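Local structure of peroxisomal acyl-CoA oxidase 1A (2FON) at residues B[65-70]-B[110-115]. The protein probably oxidises fatty acyl-CoA esters with FAD as cofactor, in peroxisomal beta-oxidation. Residues are numbered along the deposited sequence; the frame is centred on the assembly and turned at random.
Sequences PGFSKE and RYVDEP
Lys-69 and Phe-67 both set CG anti to their own carbonyl carbon (chi1 -54° and -66°), which puts the Phe-67 ring beside Val-112, the last residue of helix 102-112, and starts the Lys-69 chain on its way to Asp-113 just after it. The first link is apolar. Val-112 turns its CG2 methyl over one face of the Phe-67 ring, 3.9 Å from the ring centroid, as a CH-pi contact; CG2 sits over the face but displaced to the CD2-CE2 bond, with CE2 at 3.6 Å. A flat aromatic ring and a compact branched residue suit this buried spot, since one methyl can lie on the ring face without needing a polar partner.

The second link is ionic. The Lys-69 chain bends at its last two torsions, and its NZ meets OD2 of Asp-113 at 2.9 Å in a hydrogen-bonded salt bridge that uses the anti lone pair of that oxygen. Asp-113 leaves the helix with positive phi, which aspartate tolerates better than most residues other than glycine. Its short side chain keeps the carboxylate close to the helix end, while the long lysine, crossing it at about a right angle, spans the gap from the loop. OD2 also pairs with Arg-317, and NZ also gives a hydrogen bond to the carbonyl O of His-631; the two cations would probably help keep the carboxylate ionised. With an alanine at Lys-69 the amine is gone, and the loop would probably be less firmly tied to the helix end, Asp-113 being left with Arg-317 and the His-631 carbonyl without this donor.

Within the acyl-CoA oxidase N-terminal region, the contact thus joins the loop between helices 48-62 and 77-97 to the C-terminal end of helix 102-112, with Val-61 of helix 48-62 and Tyr-90 of helix 77-97 packing against Phe-67, and Arg-317 reaching in from helix 297-328.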
loop_
_atom_site.group_PDB
_atom_site.type_symbol
_atom_site.label_atom_id
_atom_site.label_comp_id
_atom_site.label_asym_id
_atom_site.label_seq_id
_atom_site.Cartn_x
_atom_site.Cartn_y
_atom_site.Cartn_z
ATOM N N PRO B 65 9.001 26.528 -18.188
ATOM C CA PRO B 65 8.734 25.514 -19.224
ATOM C C PRO B 65 9.622 24.301 -19.051
ATOM O O PRO B 65 9.100 23.185 -18.999
ATOM C CB PRO B 65 9.055 26.251 -20.520
ATOM C CG PRO B 65 8.649 27.642 -20.219
ATOM C CD PRO B 65 8.851 27.884 -18.722
ATOM N N GLY B 66 10.930 24.529 -18.926
ATOM C CA GLY B 66 11.934 23.472 -18.870
ATOM C C GLY B 66 11.880 22.553 -17.666
ATOM O O GLY B 66 12.594 21.572 -17.624
ATOM N N PHE B 67 11.047 22.846 -16.672
ATOM C CA PHE B 67 10.803 21.896 -15.586
ATOM C C PHE B 67 9.432 21.250 -15.607
ATOM O O PHE B 67 9.034 20.652 -14.610
ATOM C CB PHE B 67 10.965 22.595 -14.245
ATOM C CG PHE B 67 12.348 23.046 -13.977
ATOM C CD1 PHE B 67 12.598 24.379 -13.619
ATOM C CD2 PHE B 67 13.428 22.142 -14.086
ATOM C CE1 PHE B 67 13.896 24.827 -13.377
ATOM C CE2 PHE B 67 14.747 22.578 -13.836
ATOM C CZ PHE B 67 14.963 23.944 -13.462
ATOM N N SER B 68 8.702 21.366 -16.710
ATOM C CA SER B 68 7.399 20.738 -16.845
ATOM C C SER B 68 7.443 19.211 -16.631
ATOM O O SER B 68 8.365 18.522 -17.082
ATOM C CB SER B 68 6.839 21.046 -18.230
ATOM O OG SER B 68 5.840 20.113 -18.603
ATOM N N LYS B 69 6.437 18.672 -15.967
ATOM C CA LYS B 69 6.337 17.230 -15.804
ATOM C C LYS B 69 5.328 16.708 -16.777
ATOM O O LYS B 69 4.934 15.567 -16.711
ATOM C CB LYS B 69 5.947 16.862 -14.372
ATOM C CG LYS B 69 6.872 17.473 -13.347
ATOM C CD LYS B 69 6.805 16.841 -11.948
ATOM C CE LYS B 69 5.473 17.102 -11.190
ATOM N NZ LYS B 69 5.735 17.698 -9.815
ATOM N N GLU B 70 4.893 17.542 -17.699
ATOM C CA GLU B 70 3.831 17.123 -18.618
ATOM C C GLU B 70 4.356 15.918 -19.354
ATOM O O GLU B 70 5.546 15.879 -19.693
ATOM C CB GLU B 70 3.452 18.237 -19.597
ATOM C CG GLU B 70 2.204 17.936 -20.461
ATOM C CD GLU B 70 0.916 17.683 -19.633
ATOM O OE1 GLU B 70 0.909 18.016 -18.419
ATOM O OE2 GLU B 70 -0.085 17.153 -20.189
ATOM N N ARG B 110 14.550 19.914 -5.097
ATOM C CA ARG B 110 13.345 19.325 -4.501
ATOM C C ARG B 110 12.172 19.574 -5.437
ATOM O O ARG B 110 11.449 18.682 -5.799
ATOM C CB ARG B 110 13.073 19.887 -3.103
ATOM C CG ARG B 110 11.917 19.226 -2.387
ATOM C CD ARG B 110 11.500 19.938 -1.035
ATOM N NE ARG B 110 12.508 19.968 0.052
ATOM C CZ ARG B 110 13.328 18.959 0.380
ATOM N NH1 ARG B 110 13.273 17.757 -0.252
ATOM N NH2 ARG B 110 14.213 19.142 1.362
ATOM N N TYR B 111 12.013 20.802 -5.863
ATOM C CA TYR B 111 10.844 21.192 -6.600
ATOM C C TYR B 111 10.772 20.737 -8.080
ATOM O O TYR B 111 9.698 20.630 -8.655
ATOM C CB TYR B 111 10.645 22.686 -6.382
ATOM C CG TYR B 111 10.204 22.879 -4.967
ATOM C CD1 TYR B 111 11.049 23.406 -3.993
ATOM C CD2 TYR B 111 8.959 22.462 -4.576
ATOM C CE1 TYR B 111 10.618 23.529 -2.653
ATOM C CE2 TYR B 111 8.539 22.578 -3.275
ATOM C CZ TYR B 111 9.358 23.112 -2.319
ATOM O OH TYR B 111 8.847 23.196 -1.043
ATOM N N VAL B 112 11.929 20.476 -8.677
ATOM C CA VAL B 112 12.006 19.756 -9.930
ATOM C C VAL B 112 11.297 18.376 -9.781
ATOM O O VAL B 112 10.715 17.864 -10.727
ATOM C CB VAL B 112 13.488 19.603 -10.377
ATOM C CG1 VAL B 112 13.616 18.622 -11.550
ATOM C CG2 VAL B 112 14.015 20.882 -10.803
ATOM N N ASP B 113 11.400 17.786 -8.592
ATOM C CA ASP B 113 10.583 16.659 -8.160
ATOM C C ASP B 113 10.725 15.411 -8.995
ATOM O O ASP B 113 9.745 14.833 -9.382
ATOM C CB ASP B 113 9.113 17.084 -8.095
ATOM C CG ASP B 113 8.201 16.035 -7.430
ATOM O OD1 ASP B 113 8.583 15.394 -6.415
ATOM O OD2 ASP B 113 7.056 15.893 -7.905
ATOM N N GLU B 114 11.941 14.965 -9.255
ATOM C CA GLU B 114 12.159 13.786 -10.066
ATOM C C GLU B 114 13.368 13.023 -9.540
ATOM O O GLU B 114 14.471 13.575 -9.520
ATOM C CB GLU B 114 12.460 14.296 -11.475
ATOM C CG GLU B 114 13.065 13.305 -12.443
ATOM C CD GLU B 114 12.770 13.701 -13.898
ATOM O OE1 GLU B 114 12.339 14.885 -14.104
ATOM O OE2 GLU B 114 12.978 12.834 -14.820
ATOM N N PRO B 115 13.202 11.763 -9.134
ATOM C CA PRO B 115 14.429 11.102 -8.679
ATOM C C PRO B 115 15.476 11.088 -9.805
ATOM O O PRO B 115 15.136 10.869 -10.973
ATOM C CB PRO B 115 13.958 9.661 -8.373
ATOM C CG PRO B 115 12.462 9.774 -8.145
ATOM C CD PRO B 115 12.041 10.859 -9.115
#